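Local coordinates for protein nucleoporin NUP170 (Chaetomium thermophilum, PDB 5HAX) that probably serves as a structural scaffold component of the nuclear pore complex, joining a beta-propeller domain to an alpha-helical domain, at residues Ala9-Val12 with Val13-Leu17; Ala592-Leu595 with Thr596-Arg600; Ala671-Ala674 with Leu675-Met679. All coordinates share one frame; numbering follows the deposited sequence.

Interaction 1: residues Ala9-Val12 with Val13-Leu17; sequences AAQV and VNQTL
T16 reaches back to V12 with two donors: its hydroxyl OG1 gives a hydrogen bond of 2.7 Å to V12 O, and its backbone N gives another of 2.9 Å to the same V12 O. The two approach from opposite faces of the carbonyl plane, OG1 from 37° out of it. With OG1 beside the backbone N (chi1 -59°), the hydroxyl is carried back along the helix to that carbonyl. A valine in place of T16 would probably leave V12 O gripped by the backbone N-H alone, its second donor lost. Three more i to i+4 bonds continue the ladder, V13 N to A9 O (3.0 Å), N14 N to A10 O (3.0 Å) and Q15 N to Q11 O (3.1 Å), which identifies the stretch as regular alpha-helix, within helix 5-20. The carboxamide of N14 folds back toward the same turn, ND2 lying 3.2 Å from A10 O at an angle too poor for a hydrogen bond; its real partners are W603, at OD1, and E718, at ND2. On the exposed side Q11 and Q15 run alongside each other in the same direction. Their amide planes are 81° apart, with Q11 CG 3.9 Å from Q15 NE2. V12 CG1 is 3.9 Å from T16 OG1 as the two side chains slant across each other, while buried A9 and V13 pack on helix 663-694.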
# COMPACT_ATOMS: atom_id res chain seq x y z
N ALA A 9 -19.11 23.07 -13.00
CA ALA A 9 -18.73 21.68 -12.78
C ALA A 9 -17.39 21.58 -12.07
O ALA A 9 -17.19 20.71 -11.22
CB ALA A 9 -18.69 20.93 -14.11
N ALA A 10 -16.45 22.48 -12.40
CA ALA A 10 -15.17 22.50 -11.71
C ALA A 10 -15.35 22.76 -10.22
O ALA A 10 -14.59 22.25 -9.40
CB ALA A 10 -14.25 23.56 -12.32
N GLN A 11 -16.36 23.56 -9.86
CA GLN A 11 -16.67 23.78 -8.45
C GLN A 11 -17.08 22.48 -7.77
O GLN A 11 -16.69 22.23 -6.62
CB GLN A 11 -17.78 24.82 -8.33
CG GLN A 11 -17.49 25.93 -7.33
CD GLN A 11 -18.64 26.92 -7.23
OE1 GLN A 11 -19.28 27.25 -8.23
NE2 GLN A 11 -18.90 27.40 -6.02
N VAL A 12 -17.86 21.65 -8.47
CA VAL A 12 -18.26 20.36 -7.91
C VAL A 12 -17.05 19.46 -7.73
O VAL A 12 -16.94 18.73 -6.74
CB VAL A 12 -19.32 19.70 -8.82
CG1 VAL A 12 -19.70 18.32 -8.29
CG2 VAL A 12 -20.55 20.59 -8.93
N VAL A 13 -16.12 19.49 -8.69
CA VAL A 13 -14.92 18.66 -8.59
C VAL A 13 -14.09 19.07 -7.38
O VAL A 13 -13.67 18.22 -6.58
CB VAL A 13 -14.09 18.76 -9.89
CG1 VAL A 13 -12.74 18.08 -9.73
CG2 VAL A 13 -14.86 18.16 -11.06
N ASN A 14 -13.86 20.37 -7.22
CA ASN A 14 -13.05 20.85 -6.10
C ASN A 14 -13.65 20.44 -4.77
O ASN A 14 -12.93 20.04 -3.85
CB ASN A 14 -12.90 22.37 -6.18
CG ASN A 14 -11.95 22.81 -7.28
OD1 ASN A 14 -10.94 22.17 -7.53
ND2 ASN A 14 -12.29 23.91 -7.93
N GLN A 15 -14.98 20.53 -4.64
CA GLN A 15 -15.63 20.15 -3.40
C GLN A 15 -15.64 18.64 -3.22
O GLN A 15 -15.63 18.15 -2.08
CB GLN A 15 -17.06 20.70 -3.37
CG GLN A 15 -17.12 22.23 -3.32
CD GLN A 15 -18.45 22.78 -3.78
OE1 GLN A 15 -19.44 22.06 -3.89
NE2 GLN A 15 -18.47 24.08 -4.08
N THR A 16 -15.66 17.89 -4.32
CA THR A 16 -15.61 16.43 -4.23
C THR A 16 -14.21 15.97 -3.83
O THR A 16 -14.07 15.04 -3.03
CB THR A 16 -16.03 15.81 -5.56
OG1 THR A 16 -17.36 16.24 -5.89
CG2 THR A 16 -15.99 14.29 -5.50
N LEU A 17 -13.17 16.60 -4.39
CA LEU A 17 -11.80 16.29 -3.98
C LEU A 17 -11.62 16.47 -2.48
O LEU A 17 -11.04 15.62 -1.80
CB LEU A 17 -10.82 17.17 -4.75
CG LEU A 17 -10.69 16.93 -6.26
CD1 LEU A 17 -9.91 18.07 -6.90
CD2 LEU A 17 -10.01 15.60 -6.53

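Interaction 2: residues Ala592-Leu595 with Thr596-Arg600; sequences ALYL and TRLVR
L593 CD1 lies over one face of the R597 guanidinium, 3.4 Å above its plane and displaced toward the rim, with R597 NE 3.6 Å from L593 CD1. With CG beside the backbone N (chi1 -70°) and the chain extended from CG to NE, R597 runs back along L593, its CG passing close to L593 O, until the guanidinium meets the leucine. One residue further along, Y594 and L598 make a second i to i+4 pair: L598 CD1 stands 4.0 Å from the centroid of the Y594 ring, 20° off the ring normal, a CH-pi contact over the face. L598 CD2, on the same side of the ring but out beyond its rim, comes 3.8 Å from Y594 CE1. With CG anti to the backbone N (chi1 -178°) the Y594 ring leans toward the following turn, where L598 comes over its face.

Behind these side chains the backbone sets the spacing. T596 OG1 hydrogen-bonds A592 O at 2.7 Å, on the opposite face of that carbonyl from T596 N, also bonded to it. R597 N is held by L593 O and L598 N by Y594 O, each at 3.1 Å; the bond from V599 N to L595 O is weak.

The polar ends are fixed from outside: R597 forms salt bridges with E524 and D20, and Y594 OH bonds Q536. These are contacts along one alpha-helix buried in a helical domain: helix 586-599 packs against helix 5-20 through A592, L593 and T596, helix 522-533 through L593 and Y594, and helix 622-640 through Y594, L598 and V599.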
# COMPACT_ATOMS: atom_id res chain seq x y z
N ALA A 592 -20.40 12.82 -10.65
CA ALA A 592 -19.37 13.76 -10.22
C ALA A 592 -18.29 13.05 -9.41
O ALA A 592 -17.10 13.36 -9.56
CB ALA A 592 -20.01 14.87 -9.38
N LEU A 593 -18.67 12.10 -8.56
CA LEU A 593 -17.69 11.38 -7.76
C LEU A 593 -16.77 10.55 -8.64
O LEU A 593 -15.54 10.61 -8.50
CB LEU A 593 -18.41 10.50 -6.74
CG LEU A 593 -17.55 9.79 -5.69
CD1 LEU A 593 -16.75 10.79 -4.86
CD2 LEU A 593 -18.42 8.92 -4.79
N TYR A 594 -17.35 9.78 -9.56
CA TYR A 594 -16.55 8.97 -10.47
C TYR A 594 -15.60 9.83 -11.30
O TYR A 594 -14.40 9.56 -11.37
CB TYR A 594 -17.46 8.15 -11.38
CG TYR A 594 -16.73 7.23 -12.32
CD1 TYR A 594 -15.73 6.38 -11.86
CD2 TYR A 594 -17.04 7.19 -13.67
CE1 TYR A 594 -15.06 5.53 -12.72
CE2 TYR A 594 -16.38 6.34 -14.54
CZ TYR A 594 -15.38 5.52 -14.06
OH TYR A 594 -14.71 4.67 -14.91
N LEU A 595 -16.14 10.89 -11.92
CA LEU A 595 -15.31 11.75 -12.76
C LEU A 595 -14.17 12.38 -11.97
O LEU A 595 -13.03 12.42 -12.44
CB LEU A 595 -16.17 12.84 -13.40
CG LEU A 595 -15.40 13.90 -14.21
CD1 LEU A 595 -14.63 13.25 -15.34
CD2 LEU A 595 -16.35 14.96 -14.73
N THR A 596 -14.46 12.87 -10.76
CA THR A 596 -13.42 13.48 -9.94
C THR A 596 -12.29 12.50 -9.68
O THR A 596 -11.11 12.84 -9.83
CB THR A 596 -14.02 13.96 -8.61
OG1 THR A 596 -15.01 14.96 -8.87
CG2 THR A 596 -12.94 14.53 -7.70
N ARG A 597 -12.64 11.27 -9.30
CA ARG A 597 -11.62 10.28 -8.96
C ARG A 597 -10.79 9.88 -10.17
O ARG A 597 -9.64 9.46 -10.03
CB ARG A 597 -12.28 9.06 -8.31
CG ARG A 597 -12.83 9.36 -6.92
CD ARG A 597 -13.72 8.24 -6.39
NE ARG A 597 -14.07 8.45 -4.98
CZ ARG A 597 -14.91 7.69 -4.29
NH1 ARG A 597 -15.50 6.65 -4.86
NH2 ARG A 597 -15.16 7.97 -3.02
N LEU A 598 -11.35 10.01 -11.38
CA LEU A 598 -10.58 9.72 -12.58
C LEU A 598 -9.49 10.75 -12.83
O LEU A 598 -8.48 10.43 -13.48
CB LEU A 598 -11.51 9.63 -13.80
CG LEU A 598 -12.47 8.45 -13.89
CD1 LEU A 598 -13.31 8.58 -15.15
CD2 LEU A 598 -11.75 7.11 -13.86
N VAL A 599 -9.65 11.98 -12.34
CA VAL A 599 -8.72 13.07 -12.62
C VAL A 599 -8.07 13.62 -11.36
O VAL A 599 -7.44 14.68 -11.41
CB VAL A 599 -9.41 14.20 -13.41
CG1 VAL A 599 -9.98 13.67 -14.72
CG2 VAL A 599 -10.49 14.88 -12.57
N ARG A 600 -8.21 12.94 -10.22
CA ARG A 600 -7.71 13.49 -8.97
C ARG A 600 -6.20 13.70 -9.00
O ARG A 600 -5.69 14.64 -8.37
CB ARG A 600 -8.10 12.59 -7.79
CG ARG A 600 -7.30 11.30 -7.70
CD ARG A 600 -8.00 10.27 -6.83
NE ARG A 600 -8.29 10.77 -5.49
CZ ARG A 600 -7.48 10.65 -4.44
NH1 ARG A 600 -7.85 11.14 -3.26
NH2 ARG A 600 -6.31 10.04 -4.56

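Interaction 3: residues Ala671-Ala674 with Leu675-Met679; sequences ALHA and LQKLM
K677 and H673, one helical turn apart, meet through the lysine's aliphatic chain and the imidazole, and the lysine can be traced outward atom by atom. CB lies 3.6 Å from A674 O, with H673 O slightly farther off. CG, beside the backbone N (chi1 -83°), packs against the imidazole, 3.7 Å from H673 NE2. The chain then bends at chi2 (-72°), which brings CE back to 4.0 Å from H673 CE1, and the two side chains slant past each other. NZ continues beyond the ring: it is 5.8 Å from H673 NE2, so the two groups that could carry charge do not meet, and the ammonium instead forms a salt bridge with E680, three residues further along the helix. This leaves the histidine contact to carbon and ring atoms. The E680 bridge would probably offset the lysine's charge near the ring.

The backbone beneath is regular. K677 N bonds H673 O at 3.0 Å with an N-H...O angle of 156°, and L678 N bonds A674 O at 3.0 Å; L675 N to A671 O and Q676 N to L672 O complete the series. On another side, Q676 lays CG 3.4 Å from L672 O and keeps NE2 near the same oxygen, its side chain touching L639 and E640 of helix 622-640. L675 packs on helix 586-599, while L678 meets A9 and V13 of helix 5-20. Exposed H673 and partly exposed K677 on one side and buried leucines on another make this an amphipathic stretch of the long helix 663-694, as expected of a helix on the surface of an alpha-helical domain; it lies in the region matching the C-terminal nucleoporin family.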
# COMPACT_ATOMS: atom_id res chain seq x y z
N ALA A 671 -27.04 20.69 -14.25
CA ALA A 671 -25.87 20.14 -13.57
C ALA A 671 -25.23 19.03 -14.39
O ALA A 671 -24.01 19.01 -14.59
CB ALA A 671 -26.26 19.63 -12.18
N LEU A 672 -26.04 18.09 -14.87
CA LEU A 672 -25.52 17.00 -15.70
C LEU A 672 -24.89 17.54 -16.97
O LEU A 672 -23.86 17.04 -17.43
CB LEU A 672 -26.63 16.01 -16.02
CG LEU A 672 -27.19 15.23 -14.83
CD1 LEU A 672 -28.44 14.46 -15.22
CD2 LEU A 672 -26.14 14.27 -14.27
N HIS A 673 -25.50 18.57 -17.57
CA HIS A 673 -24.94 19.17 -18.77
C HIS A 673 -23.57 19.77 -18.49
O HIS A 673 -22.64 19.62 -19.29
CB HIS A 673 -25.88 20.25 -19.32
CG HIS A 673 -25.23 21.17 -20.30
ND1 HIS A 673 -25.08 20.86 -21.63
CD2 HIS A 673 -24.67 22.39 -20.13
CE1 HIS A 673 -24.46 21.85 -22.25
NE2 HIS A 673 -24.20 22.79 -21.36
N ALA A 674 -23.42 20.48 -17.37
CA ALA A 674 -22.15 21.09 -17.03
C ALA A 674 -21.05 20.05 -16.86
O ALA A 674 -19.91 20.25 -17.30
CB ALA A 674 -22.29 21.94 -15.77
N LEU A 675 -21.38 18.92 -16.22
CA LEU A 675 -20.39 17.86 -16.05
C LEU A 675 -19.94 17.30 -17.39
O LEU A 675 -18.74 17.06 -17.59
CB LEU A 675 -20.97 16.73 -15.19
CG LEU A 675 -21.17 17.02 -13.70
CD1 LEU A 675 -21.82 15.83 -13.02
CD2 LEU A 675 -19.84 17.35 -13.03
N GLN A 676 -20.87 17.10 -18.32
CA GLN A 676 -20.50 16.58 -19.63
C GLN A 676 -19.65 17.57 -20.42
O GLN A 676 -18.76 17.16 -21.17
CB GLN A 676 -21.76 16.21 -20.42
CG GLN A 676 -22.49 15.00 -19.85
CD GLN A 676 -23.74 14.64 -20.64
OE1 GLN A 676 -23.71 13.78 -21.51
NE2 GLN A 676 -24.84 15.31 -20.33
N LYS A 677 -19.90 18.87 -20.25
CA LYS A 677 -19.05 19.87 -20.89
C LYS A 677 -17.65 19.88 -20.27
O LYS A 677 -16.67 20.16 -20.97
CB LYS A 677 -19.68 21.25 -20.78
CG LYS A 677 -20.72 21.54 -21.86
CD LYS A 677 -20.05 21.74 -23.22
CE LYS A 677 -21.07 21.92 -24.32
NZ LYS A 677 -20.42 22.03 -25.66
N LEU A 678 -17.55 19.58 -18.98
CA LEU A 678 -16.23 19.48 -18.36
C LEU A 678 -15.49 18.25 -18.86
O LEU A 678 -14.27 18.29 -19.05
CB LEU A 678 -16.38 19.44 -16.83
CG LEU A 678 -15.08 19.34 -16.03
CD1 LEU A 678 -14.16 20.52 -16.32
CD2 LEU A 678 -15.39 19.27 -14.54
N MET A 679 -16.21 17.15 -19.10
CA MET A 679 -15.58 15.93 -19.59
C MET A 679 -14.92 16.16 -20.95
O MET A 679 -13.76 15.81 -21.16
CB MET A 679 -16.60 14.80 -19.68
CG MET A 679 -17.08 14.29 -18.33
SD MET A 679 -18.33 13.01 -18.51
CE MET A 679 -19.51 13.52 -17.25

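In the fold
The three stretches belong to three helices, each of which touches the other two. T16 and L17 of interaction 1 pack on T596 of interaction 2, L17 CD2 and T596 CG2 being 3.3 Å apart, and A9 CB lies 3.7 Å from L678 CD2 of interaction 3. Interactions 2 and 3 meet where L595 CD2 approaches M679 CG at 3.7 Å. Interaction 2 is the core contact, all its touching residues buried, and it combines an aromatic ring and one arginine, whose acidic partners lie elsewhere in the chain, with leucines. Interactions 1 and 3 are partly buried, each with a more exposed flank: two glutamines side by side in one, a histidine and a partly exposed lysine in the other.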